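Local coordinates for protein glycerophosphodiester phosphodiesterase (PDB 3CH0) that belongs to the glycerophosphodiester phosphodiesterase family and folds as a TIM-type barrel of alternating strands and helices, at residues Asp10-Gly16 against Val37-Asp43; Lys192-Glu198 against Pro214-Asp220; Val239-Asn245 against Val258-Asp264. All coordinates share one frame; numbering follows the deposited sequence.

Contact 1 of 3, residues Asp10-Gly16 against Val37-Asp43; sequences DIQGHRG and VTTLEFD
E41 and R15 meet just past the end of strand 10-13: the backbone N of R15 points its hydrogen at E41 OE1, 2.9 Å away, nearly along that oxygen's C-O axis. The carboxylate gets there because CG lies anti to the backbone N (chi1 -173°) and the chain then bends at chi2, which also lays it alongside H14, with H14 CD2 3.2 Å from E41 OE1. R15 sets its CG above the centre of one face of the histidine ring. Farther out, R15 NE sits 3.5 Å from D43 OD2, a salt bridge of charges alone, since the oxygen stands well out of the guanidinium plane; a water accepts from R15 NE and lies within bonding distance of E41 OE1 and D43 OD2, with more acceptors around it than protons. A type II turn from G13 to G16, its own G16 N to G13 O bond weak, brings G16 N to E41 O, in the carbonyl plane. Behind this runs a parallel strand pair, 10-13 beside 39-43, from a beta-alpha-beta unit whose crossover is helix 26-35, in the wall of a TIM-type barrel. G13 N donates to T39 O and E41 N to G13 O, both 3.0 Å. At the opposite end T39 N donates to I11 O and side chains add to the backbone pairing: T39 OG1 donates to the syn side of D10 OD1 at 2.6 Å, while T38 OG1 receives I11 N. Q12 lies side by side with T39, its NE2 coming down on D10 OD2 from above the carboxylate plane. A second shell fixes the polar ends: N134 holds Q12, Q174 holds E41, N24 holds D43, E23 pairs with R15, and D264 bonds H14 ND1. H14 NE2 and R15 NH2 both bond citric acid.

Contact 2 of 3, residues Lys192-Glu198 against Pro214-Asp220; sequences KLSYLVE and PAVYSPD. With EDO (1,2-ethanediol), chain D; EDO (1,2-ethanediol), chain E.
P214 opens the second segment by setting its ring CG 3.8 Å from Y195 CB, and A215 follows with its methyl beside the CB of K192. A water accepts from L193 N and, weakly, from A215 N at this end. V216 begins the strand proper: its N donates to L193 O, its O receives Y195 N at 3.0 Å on a nearly straight bond (171°), and its CG1 leans on S194 OG. This is parallel pairing, strand 192-197 beside 216-219, joined through helix 203-207 as a beta-alpha-beta unit of the TIM-type barrel. Y217 lies beside Y195 on the other face of the sheet, pointing the same way, their planes 75° apart and Y217 CE1 3.9 Å from Y195 CD2. V197 wedges against both rings: its CG2 sits over the centre of one face of Y195 and 3.8 Å from Y217 CE1, and Y195 OH is bonded to the carbonyl of Q206 in helix 203-207. S218 returns to the S194 side, its CB 3.2 Å from S194 OG. P219 has no N-H to offer, yet its CA makes a CH contact with V197 O, which D220 N meets nearly along the C=O axis at 3.0 Å. D220's carboxylate accepts from two ethanediol molecules, and a water lies between it and the carboxylate of E198, just beyond the strands. The pair thus has two chemistries: Y195, Y217, V197 and P214 make one face apolar, packed against helices 178-187 and 203-207, while on the other a water joins the two serine hydroxyls and I240 O gives S218 OG a second partner.

Contact 3 of 3, residues Val239-Asn245 against Val258-Asp264; sequences VIPWTVN and VDGIITD. With EDO (1,2-ethanediol), chain E; EDO (1,2-ethanediol), chain H.
N245 and D264 cross obliquely, amide and carboxylate planes 49° apart, and grip each other twice. N245 ND2 gives its hydrogen to the anti lone pair of D264 OD2, 2.8 Å away and close to the amide plane, while N245 OD1 takes D264 N at 2.9 Å. The carboxylate has a further holder, R18 in a salt bridge to OD2, which helps fix its orientation. T243 lies at about a right angle to D264, its CG2 3.3 Å from OD2. T263 turns its hydroxyl anti to the backbone N (chi1 -179°), which carries OG1 to V244 O, 2.7 Å away. Between these polar groups and the far end, I262 projects toward the loop: its CB rests 3.8 Å from W242 CB and its CG1 meets I240 CG2. The indole reaches S218 O through NE1. Here the loop after strand 238-239 lies along strand 260-263, and 260-263 pairs in turn with strand 10-13, bringing the last strand of the TIM-type barrel round to the first. I262 takes part through its backbone as well, its N donating to P241 O and its O receiving V244 N. A cis peptide precedes T243, whose N-H points at an ethanediol O1 at 178°. Behind the strand I261 and V244 cross at about a right angle, I261 CG2 4.0 Å from V244 CB, against L253 of helix 247-256. P241 lies oblique to V258, and its CD touches G260 O, a buried carbonyl without a polar partner. At the far end D259 OD2 receives V239 N on its anti side, and D259 N returns a bond to V239 O; H233 also holds that OD2.

How the contacts relate
From the N terminus, contact 1 closes first, joining strand 10-13 to strand 39-46 over helix 26-35. Contact 2 follows, closing the loop that carries helix 203-207 between strands 192-197 and 216-219, and contact 3 comes last, bridging helix 247-256. The three stand in series; none nests in or crosses another. The barrel nevertheless brings them together. Segment 258-264 lies against segment 10-16, with H14 N 2.8 Å from T263 O, so contact 3 ties the end of the chain to its beginning. Segment 214-220 meets segment 239-245 through S218 and W242. Contacts 1 and 2 do not touch, their nearest atoms about 6 Å apart.

Contact 1 of 3, residues Asp10-Gly16 against Val37-Asp43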
loop_
_atom_site.group_PDB
_atom_site.type_symbol
_atom_site.label_atom_id
_atom_site.label_comp_id
_atom_site.label_asym_id
_atom_site.label_seq_id
_atom_site.Cartn_x
_atom_site.Cartn_y
_atom_site.Cartn_z
ATOM N N ASP A 10 3.541 14.249 3.702
ATOM C CA ASP A 10 3.905 12.860 3.381
ATOM C C ASP A 10 3.552 12.530 1.927
ATOM O O ASP A 10 2.391 12.301 1.613
ATOM C CB ASP A 10 3.193 11.923 4.348
ATOM C CG ASP A 10 3.664 10.513 4.242
ATOM O OD1 ASP A 10 4.545 10.223 3.407
ATOM O OD2 ASP A 10 3.153 9.691 5.032
ATOM N N ILE A 11 4.557 12.548 1.052
ATOM C CA ILE A 11 4.427 12.137 -0.346
ATOM C C ILE A 11 4.632 10.617 -0.394
ATOM O O ILE A 11 5.731 10.153 -0.168
ATOM C CB ILE A 11 5.484 12.813 -1.257
ATOM C CG1 ILE A 11 5.286 14.324 -1.260
ATOM C CG2 ILE A 11 5.416 12.274 -2.672
ATOM C CD1 ILE A 11 6.467 15.089 -1.816
ATOM N N GLN A 12 3.554 9.880 -0.697
ATOM C CA GLN A 12 3.557 8.423 -0.728
ATOM C C GLN A 12 3.482 7.932 -2.174
ATOM O O GLN A 12 2.543 8.261 -2.903
ATOM C CB GLN A 12 2.424 7.761 0.061
ATOM C CG GLN A 12 2.333 8.248 1.484
ATOM C CD GLN A 12 1.727 7.213 2.427
ATOM O OE1 GLN A 12 1.341 6.117 1.994
ATOM N NE2 GLN A 12 1.660 7.543 3.701
ATOM N N GLY A 13 4.436 7.108 -2.574
ATOM C CA GLY A 13 4.390 6.452 -3.876
ATOM C C GLY A 13 3.526 5.215 -3.814
ATOM O O GLY A 13 3.868 4.256 -3.133
ATOM N N HIS A 14 2.343 5.255 -4.473
ATOM C CA HIS A 14 1.353 4.180 -4.414
ATOM C C HIS A 14 1.917 2.940 -5.123
ATOM O O HIS A 14 2.230 3.018 -6.332
ATOM C CB HIS A 14 0.036 4.628 -5.090
ATOM C CG HIS A 14 -1.118 3.689 -4.954
ATOM N ND1 HIS A 14 -1.857 3.253 -6.040
ATOM C CD2 HIS A 14 -1.686 3.126 -3.856
ATOM C CE1 HIS A 14 -2.848 2.481 -5.599
ATOM N NE2 HIS A 14 -2.776 2.411 -4.279
ATOM N N ARG A 15 2.082 1.837 -4.416
ATOM C CA ARG A 15 2.716 0.649 -4.980
ATOM C C ARG A 15 4.060 0.971 -5.568
ATOM O O ARG A 15 4.474 0.460 -6.596
ATOM C CB ARG A 15 1.800 -0.066 -5.987
ATOM C CG ARG A 15 0.333 -0.246 -5.466
ATOM C CD ARG A 15 -0.593 -1.046 -6.353
ATOM N NE ARG A 15 -1.956 -0.831 -5.879
ATOM C CZ ARG A 15 -3.028 -1.121 -6.566
ATOM N NH1 ARG A 15 -2.965 -1.877 -7.667
ATOM N NH2 ARG A 15 -4.186 -0.731 -6.100
ATOM N N GLY A 16 4.733 1.848 -4.841
ATOM C CA GLY A 16 6.036 2.403 -5.268
ATOM C C GLY A 16 5.733 3.520 -6.243
ATOM O O GLY A 16 5.882 4.693 -5.938
ATOM N N VAL A 37 10.466 10.286 -2.728
ATOM C CA VAL A 37 9.253 10.208 -1.933
ATOM C C VAL A 37 9.505 10.102 -0.442
ATOM O O VAL A 37 10.554 9.601 0.003
ATOM C CB VAL A 37 8.327 9.060 -2.369
ATOM C CG1 VAL A 37 7.996 9.229 -3.873
ATOM C CG2 VAL A 37 8.907 7.664 -2.055
ATOM N N THR A 38 8.536 10.532 0.352
ATOM C CA THR A 38 8.666 10.410 1.772
ATOM C C THR A 38 8.497 8.927 2.196
ATOM O O THR A 38 9.155 8.442 3.123
ATOM C CB THR A 38 7.540 11.207 2.450
ATOM O OG1 THR A 38 7.420 12.505 1.889
ATOM C CG2 THR A 38 7.760 11.231 3.988
ATOM N N THR A 39 7.569 8.243 1.518
ATOM C CA THR A 39 7.054 6.934 1.935
ATOM C C THR A 39 6.821 6.040 0.730
ATOM O O THR A 39 6.279 6.502 -0.309
ATOM C CB THR A 39 5.707 7.149 2.627
ATOM O OG1 THR A 39 5.897 8.027 3.759
ATOM C CG2 THR A 39 5.041 5.837 3.150
ATOM N N LEU A 40 7.245 4.798 0.874
ATOM C CA LEU A 40 6.880 3.758 -0.087
ATOM C C LEU A 40 5.574 3.156 0.442
ATOM O O LEU A 40 5.539 2.678 1.576
ATOM C CB LEU A 40 7.936 2.687 -0.140
ATOM C CG LEU A 40 9.375 3.165 -0.475
ATOM C CD1 LEU A 40 10.346 1.971 -0.415
ATOM C CD2 LEU A 40 9.375 3.792 -1.858
ATOM N N GLU A 41 4.553 3.154 -0.389
ATOM C CA GLU A 41 3.269 2.564 -0.097
ATOM C C GLU A 41 3.160 1.217 -0.864
ATOM O O GLU A 41 3.606 1.082 -2.017
ATOM C CB GLU A 41 2.133 3.520 -0.455
ATOM C CG GLU A 41 0.730 3.079 -0.032
ATOM C CD GLU A 41 0.122 1.975 -0.857
ATOM O OE1 GLU A 41 0.503 1.701 -2.030
ATOM O OE2 GLU A 41 -0.845 1.334 -0.373
ATOM N N PHE A 42 2.620 0.182 -0.232
ATOM C CA PHE A 42 2.619 -1.123 -0.861
ATOM C C PHE A 42 1.680 -2.040 -0.098
ATOM O O PHE A 42 1.171 -1.699 0.943
ATOM C CB PHE A 42 4.031 -1.739 -0.889
ATOM C CG PHE A 42 4.682 -1.720 0.464
ATOM C CD1 PHE A 42 5.389 -0.614 0.895
ATOM C CD2 PHE A 42 4.584 -2.824 1.337
ATOM C CE1 PHE A 42 5.927 -0.546 2.143
ATOM C CE2 PHE A 42 5.103 -2.770 2.612
ATOM C CZ PHE A 42 5.783 -1.640 3.014
ATOM N N ASP A 43 1.465 -3.226 -0.658
ATOM C CA ASP A 43 0.454 -4.194 -0.229
ATOM C C ASP A 43 1.128 -5.505 0.074
ATOM O O ASP A 43 2.102 -5.866 -0.580
ATOM C CB ASP A 43 -0.471 -4.385 -1.393
ATOM C CG ASP A 43 -1.027 -3.094 -1.914
ATOM O OD1 ASP A 43 -1.745 -2.449 -1.141
ATOM O OD2 ASP A 43 -0.851 -2.728 -3.105
HETATM O O HOH W 1 -1.583 -0.072 -3.065
#

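Contact 2 of 3, residues Lys192-Glu198 against Pro214-Asp220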
loop_
_atom_site.group_PDB
_atom_site.type_symbol
_atom_site.label_atom_id
_atom_site.label_comp_id
_atom_site.label_asym_id
_atom_site.label_seq_id
_atom_site.Cartn_x
_atom_site.Cartn_y
_atom_site.Cartn_z
ATOM N N LYS A 192 2.595 2.485 14.139
ATOM C CA LYS A 192 1.557 3.427 13.728
ATOM C C LYS A 192 0.553 2.722 12.798
ATOM O O LYS A 192 0.990 1.933 11.976
ATOM C CB LYS A 192 2.121 4.618 12.977
ATOM C CG LYS A 192 2.886 5.610 13.847
ATOM C CD LYS A 192 3.338 6.864 13.063
ATOM C CE LYS A 192 4.373 6.555 11.956
ATOM N NZ LYS A 192 5.644 5.986 12.448
ATOM N N LEU A 193 -0.751 3.013 12.947
ATOM C CA LEU A 193 -1.765 2.428 12.086
ATOM C C LEU A 193 -2.447 3.487 11.254
ATOM O O LEU A 193 -2.728 4.604 11.714
ATOM C CB LEU A 193 -2.769 1.664 12.928
ATOM C CG LEU A 193 -2.218 0.561 13.812
ATOM C CD1 LEU A 193 -3.369 -0.111 14.583
ATOM C CD2 LEU A 193 -1.442 -0.484 12.991
ATOM N N SER A 194 -2.796 3.086 10.026
ATOM C CA SER A 194 -3.627 3.839 9.169
ATOM C C SER A 194 -4.919 3.087 8.814
ATOM O O SER A 194 -4.904 1.916 8.368
ATOM C CB SER A 194 -2.869 4.140 7.869
ATOM O OG SER A 194 -3.762 4.773 6.913
ATOM N N TYR A 195 -6.053 3.784 9.011
ATOM C CA TYR A 195 -7.337 3.244 8.762
ATOM C C TYR A 195 -7.848 3.659 7.374
ATOM O O TYR A 195 -8.113 4.825 7.091
ATOM C CB TYR A 195 -8.270 3.840 9.841
ATOM C CG TYR A 195 -9.716 3.488 9.806
ATOM C CD1 TYR A 195 -10.154 2.235 9.379
ATOM C CD2 TYR A 195 -10.638 4.348 10.389
ATOM C CE1 TYR A 195 -11.513 1.891 9.429
ATOM C CE2 TYR A 195 -11.966 4.035 10.454
ATOM C CZ TYR A 195 -12.405 2.814 10.001
ATOM O OH TYR A 195 -13.745 2.417 10.056
ATOM N N LEU A 196 -7.890 2.661 6.501
ATOM C CA LEU A 196 -8.373 2.812 5.153
ATOM C C LEU A 196 -9.887 2.728 5.137
ATOM O O LEU A 196 -10.482 1.810 5.702
ATOM C CB LEU A 196 -7.806 1.747 4.224
ATOM C CG LEU A 196 -6.327 1.847 3.924
ATOM C CD1 LEU A 196 -5.737 0.575 3.284
ATOM C CD2 LEU A 196 -6.126 3.058 2.997
ATOM N N VAL A 197 -10.494 3.714 4.468
ATOM C CA VAL A 197 -11.944 3.863 4.391
ATOM C C VAL A 197 -12.364 4.116 2.961
ATOM O O VAL A 197 -11.848 4.987 2.288
ATOM C CB VAL A 197 -12.454 5.007 5.306
ATOM C CG1 VAL A 197 -13.987 5.245 5.022
ATOM C CG2 VAL A 197 -12.105 4.642 6.744
ATOM N N GLU A 198 -13.337 3.336 2.510
ATOM C CA GLU A 198 -13.913 3.558 1.155
ATOM C C GLU A 198 -15.451 3.588 1.093
ATOM O O GLU A 198 -15.985 3.650 0.001
ATOM C CB GLU A 198 -13.356 2.542 0.152
ATOM C CG GLU A 198 -13.764 1.157 0.359
ATOM C CD GLU A 198 -13.199 0.226 -0.705
ATOM O OE1 GLU A 198 -12.652 0.719 -1.728
ATOM O OE2 GLU A 198 -13.320 -0.995 -0.484
ATOM N N PRO A 214 -6.716 5.736 15.400
ATOM C CA PRO A 214 -5.470 5.404 14.719
ATOM C C PRO A 214 -4.638 6.655 14.435
ATOM O O PRO A 214 -5.115 7.791 14.543
ATOM C CB PRO A 214 -5.967 4.794 13.388
ATOM C CG PRO A 214 -7.250 5.515 13.129
ATOM C CD PRO A 214 -7.869 5.714 14.518
ATOM N N ALA A 215 -3.392 6.440 14.045
ATOM C CA ALA A 215 -2.541 7.549 13.672
ATOM C C ALA A 215 -2.990 8.351 12.423
ATOM O O ALA A 215 -2.830 9.591 12.362
ATOM C CB ALA A 215 -1.095 7.093 13.472
ATOM N N VAL A 216 -3.471 7.595 11.429
ATOM C CA VAL A 216 -3.777 8.145 10.121
ATOM C C VAL A 216 -5.184 7.719 9.755
ATOM O O VAL A 216 -5.549 6.567 9.975
ATOM C CB VAL A 216 -2.757 7.692 9.059
ATOM C CG1 VAL A 216 -3.122 8.146 7.671
ATOM C CG2 VAL A 216 -1.357 8.159 9.418
ATOM N N TYR A 217 -5.950 8.676 9.224
ATOM C CA TYR A 217 -7.209 8.407 8.592
ATOM C C TYR A 217 -6.934 8.501 7.084
ATOM O O TYR A 217 -6.423 9.519 6.592
ATOM C CB TYR A 217 -8.256 9.438 9.026
ATOM C CG TYR A 217 -9.642 9.116 8.593
ATOM C CD1 TYR A 217 -10.378 8.097 9.202
ATOM C CD2 TYR A 217 -10.215 9.800 7.551
ATOM C CE1 TYR A 217 -11.649 7.764 8.798
ATOM C CE2 TYR A 217 -11.469 9.485 7.150
ATOM C CZ TYR A 217 -12.218 8.485 7.790
ATOM O OH TYR A 217 -13.501 8.116 7.412
ATOM N N SER A 218 -7.255 7.452 6.349
ATOM C CA SER A 218 -6.818 7.340 4.944
ATOM C C SER A 218 -8.036 6.952 4.086
ATOM O O SER A 218 -8.217 5.779 3.748
ATOM C CB SER A 218 -5.675 6.324 4.830
ATOM O OG SER A 218 -5.108 6.324 3.547
ATOM N N PRO A 219 -8.872 7.948 3.705
ATOM C CA PRO A 219 -10.056 7.724 2.899
ATOM C C PRO A 219 -9.843 7.888 1.394
ATOM O O PRO A 219 -8.942 8.593 0.977
ATOM C CB PRO A 219 -10.963 8.864 3.383
ATOM C CG PRO A 219 -9.984 9.993 3.554
ATOM C CD PRO A 219 -8.735 9.365 4.098
ATOM N N ASP A 220 -10.694 7.193 0.637
ATOM C CA ASP A 220 -10.866 7.464 -0.792
ATOM C C ASP A 220 -11.053 8.970 -0.934
ATOM O O ASP A 220 -11.868 9.593 -0.199
ATOM C CB ASP A 220 -12.088 6.691 -1.236
ATOM C CG ASP A 220 -12.314 6.701 -2.723
ATOM O OD1 ASP A 220 -12.152 7.731 -3.333
ATOM O OD2 ASP A 220 -12.789 5.678 -3.257
HETATM C C1 EDO D . -16.067 6.070 -2.202
HETATM O O1 EDO D . -17.217 5.426 -1.628
HETATM C C2 EDO D . -15.975 5.732 -3.674
HETATM O O2 EDO D . -15.041 6.507 -4.398
HETATM C C1 EDO E . -9.693 7.469 -5.620
HETATM O O1 EDO E . -8.854 6.391 -5.985
HETATM C C2 EDO E . -10.928 7.539 -6.521
HETATM O O2 EDO E . -11.975 6.704 -6.026
HETATM O O HOH W 2 -1.705 4.229 15.461
HETATM O O HOH W 3 -2.966 4.687 4.349
HETATM O O HOH W 4 -12.981 3.166 -3.605
#

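Contact 3 of 3, residues Val239-Asn245 against Val258-Asp264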
loop_
_atom_site.group_PDB
_atom_site.type_symbol
_atom_site.label_atom_id
_atom_site.label_comp_id
_atom_site.label_asym_id
_atom_site.label_seq_id
_atom_site.Cartn_x
_atom_site.Cartn_y
_atom_site.Cartn_z
ATOM N N VAL A 239 -4.425 13.041 7.996
ATOM C CA VAL A 239 -5.332 12.666 6.908
ATOM C C VAL A 239 -4.552 12.539 5.595
ATOM O O VAL A 239 -3.957 13.495 5.114
ATOM C CB VAL A 239 -6.506 13.660 6.733
ATOM C CG1 VAL A 239 -7.440 13.171 5.577
ATOM C CG2 VAL A 239 -7.271 13.785 8.075
ATOM N N ILE A 240 -4.545 11.329 5.025
ATOM C CA ILE A 240 -3.757 10.984 3.846
ATOM C C ILE A 240 -4.626 10.216 2.849
ATOM O O ILE A 240 -4.764 9.000 2.954
ATOM C CB ILE A 240 -2.499 10.152 4.197
ATOM C CG1 ILE A 240 -1.678 10.904 5.262
ATOM C CG2 ILE A 240 -1.647 9.912 2.977
ATOM C CD1 ILE A 240 -0.403 10.191 5.667
ATOM N N PRO A 241 -5.258 10.943 1.916
ATOM C CA PRO A 241 -6.153 10.285 0.971
ATOM C C PRO A 241 -5.450 9.605 -0.197
ATOM O O PRO A 241 -4.277 9.862 -0.474
ATOM C CB PRO A 241 -7.014 11.412 0.436
ATOM C CG PRO A 241 -6.407 12.654 0.829
ATOM C CD PRO A 241 -5.260 12.408 1.762
ATOM N N TRP A 242 -6.241 8.781 -0.878
ATOM C CA TRP A 242 -5.767 7.980 -2.009
ATOM C C TRP A 242 -6.852 7.877 -3.065
ATOM O O TRP A 242 -7.994 8.124 -2.732
ATOM C CB TRP A 242 -5.428 6.549 -1.524
ATOM C CG TRP A 242 -6.556 5.896 -0.738
ATOM C CD1 TRP A 242 -6.733 5.930 0.625
ATOM C CD2 TRP A 242 -7.674 5.158 -1.250
ATOM N NE1 TRP A 242 -7.842 5.238 0.977
ATOM C CE2 TRP A 242 -8.456 4.763 -0.154
ATOM C CE3 TRP A 242 -8.097 4.774 -2.539
ATOM C CZ2 TRP A 242 -9.637 4.022 -0.325
ATOM C CZ3 TRP A 242 -9.267 4.036 -2.687
ATOM C CH2 TRP A 242 -10.009 3.642 -1.583
ATOM N N THR A 243 -6.524 7.489 -4.301
ATOM C CA THR A 243 -5.230 7.534 -4.915
ATOM C C THR A 243 -5.346 8.704 -5.879
ATOM O O THR A 243 -6.180 8.696 -6.796
ATOM C CB THR A 243 -4.918 6.212 -5.631
ATOM O OG1 THR A 243 -4.820 5.165 -4.642
ATOM C CG2 THR A 243 -3.596 6.268 -6.387
ATOM N N VAL A 244 -4.514 9.717 -5.671
ATOM C CA VAL A 244 -4.675 11.038 -6.278
ATOM C C VAL A 244 -3.626 11.279 -7.348
ATOM O O VAL A 244 -2.452 11.341 -7.055
ATOM C CB VAL A 244 -4.671 12.129 -5.232
ATOM C CG1 VAL A 244 -5.166 13.439 -5.854
ATOM C CG2 VAL A 244 -5.526 11.761 -3.973
ATOM N N ASN A 245 -4.081 11.375 -8.621
ATOM C CA ASN A 245 -3.200 11.198 -9.771
ATOM C C ASN A 245 -3.126 12.420 -10.702
ATOM O O ASN A 245 -2.645 12.305 -11.825
ATOM C CB ASN A 245 -3.617 9.945 -10.567
ATOM C CG ASN A 245 -3.246 8.649 -9.826
ATOM O OD1 ASN A 245 -2.431 8.733 -8.896
ATOM N ND2 ASN A 245 -3.737 7.500 -10.299
ATOM N N VAL A 258 -4.944 18.471 4.021
ATOM C CA VAL A 258 -4.422 17.114 4.179
ATOM C C VAL A 258 -2.934 17.109 4.540
ATOM O O VAL A 258 -2.171 18.038 4.266
ATOM C CB VAL A 258 -4.650 16.240 2.940
ATOM C CG1 VAL A 258 -6.170 16.167 2.601
ATOM C CG2 VAL A 258 -3.805 16.639 1.723
ATOM N N ASP A 259 -2.536 15.978 5.150
ATOM C CA ASP A 259 -1.179 15.759 5.644
ATOM C C ASP A 259 -0.254 14.964 4.749
ATOM O O ASP A 259 0.941 14.825 5.026
ATOM C CB ASP A 259 -1.254 15.068 7.013
ATOM C CG ASP A 259 -2.092 15.881 8.001
ATOM O OD1 ASP A 259 -1.517 16.863 8.513
ATOM O OD2 ASP A 259 -3.284 15.588 8.186
ATOM N N GLY A 260 -0.807 14.475 3.649
ATOM C CA GLY A 260 -0.073 13.651 2.712
ATOM C C GLY A 260 -0.967 13.273 1.558
ATOM O O GLY A 260 -2.160 13.498 1.579
ATOM N N ILE A 261 -0.335 12.583 0.619
ATOM C CA ILE A 261 -1.008 12.095 -0.598
ATOM C C ILE A 261 -0.428 10.767 -0.981
ATOM O O ILE A 261 0.780 10.597 -0.979
ATOM C CB ILE A 261 -0.813 13.052 -1.788
ATOM C CG1 ILE A 261 -1.606 14.335 -1.523
ATOM C CG2 ILE A 261 -1.197 12.415 -3.187
ATOM C CD1 ILE A 261 -3.104 14.259 -1.770
ATOM N N ILE A 262 -1.330 9.832 -1.301
ATOM C CA ILE A 262 -0.982 8.572 -1.926
ATOM C C ILE A 262 -1.285 8.736 -3.427
ATOM O O ILE A 262 -2.427 8.922 -3.794
ATOM C CB ILE A 262 -1.717 7.390 -1.236
ATOM C CG1 ILE A 262 -1.311 7.254 0.233
ATOM C CG2 ILE A 262 -1.592 6.058 -2.111
ATOM C CD1 ILE A 262 -2.368 6.574 1.053
ATOM N N THR A 263 -0.255 8.524 -4.241
ATOM C CA THR A 263 -0.378 8.718 -5.674
ATOM C C THR A 263 0.380 7.718 -6.527
ATOM O O THR A 263 1.485 7.314 -6.180
ATOM C CB THR A 263 0.139 10.144 -6.060
ATOM O OG1 THR A 263 0.005 10.365 -7.485
ATOM C CG2 THR A 263 1.613 10.406 -5.685
ATOM N N ASP A 264 -0.227 7.350 -7.656
ATOM C CA ASP A 264 0.452 6.501 -8.645
ATOM C C ASP A 264 1.578 7.238 -9.377
ATOM O O ASP A 264 2.374 6.594 -10.041
ATOM C CB ASP A 264 -0.557 5.980 -9.677
ATOM C CG ASP A 264 -1.466 4.951 -9.089
ATOM O OD1 ASP A 264 -0.952 4.032 -8.390
ATOM O OD2 ASP A 264 -2.692 5.044 -9.320
HETATM C C1 EDO E . -9.693 7.469 -5.620
HETATM O O1 EDO E . -8.854 6.391 -5.985
HETATM C C2 EDO E . -10.928 7.539 -6.521
HETATM O O2 EDO E . -11.975 6.704 -6.026
HETATM C C1 EDO H . -8.774 10.140 -8.421
HETATM O O1 EDO H . -9.712 11.210 -8.677
HETATM C C2 EDO H . -7.673 10.084 -9.486
HETATM O O2 EDO H . -6.784 11.185 -9.516
#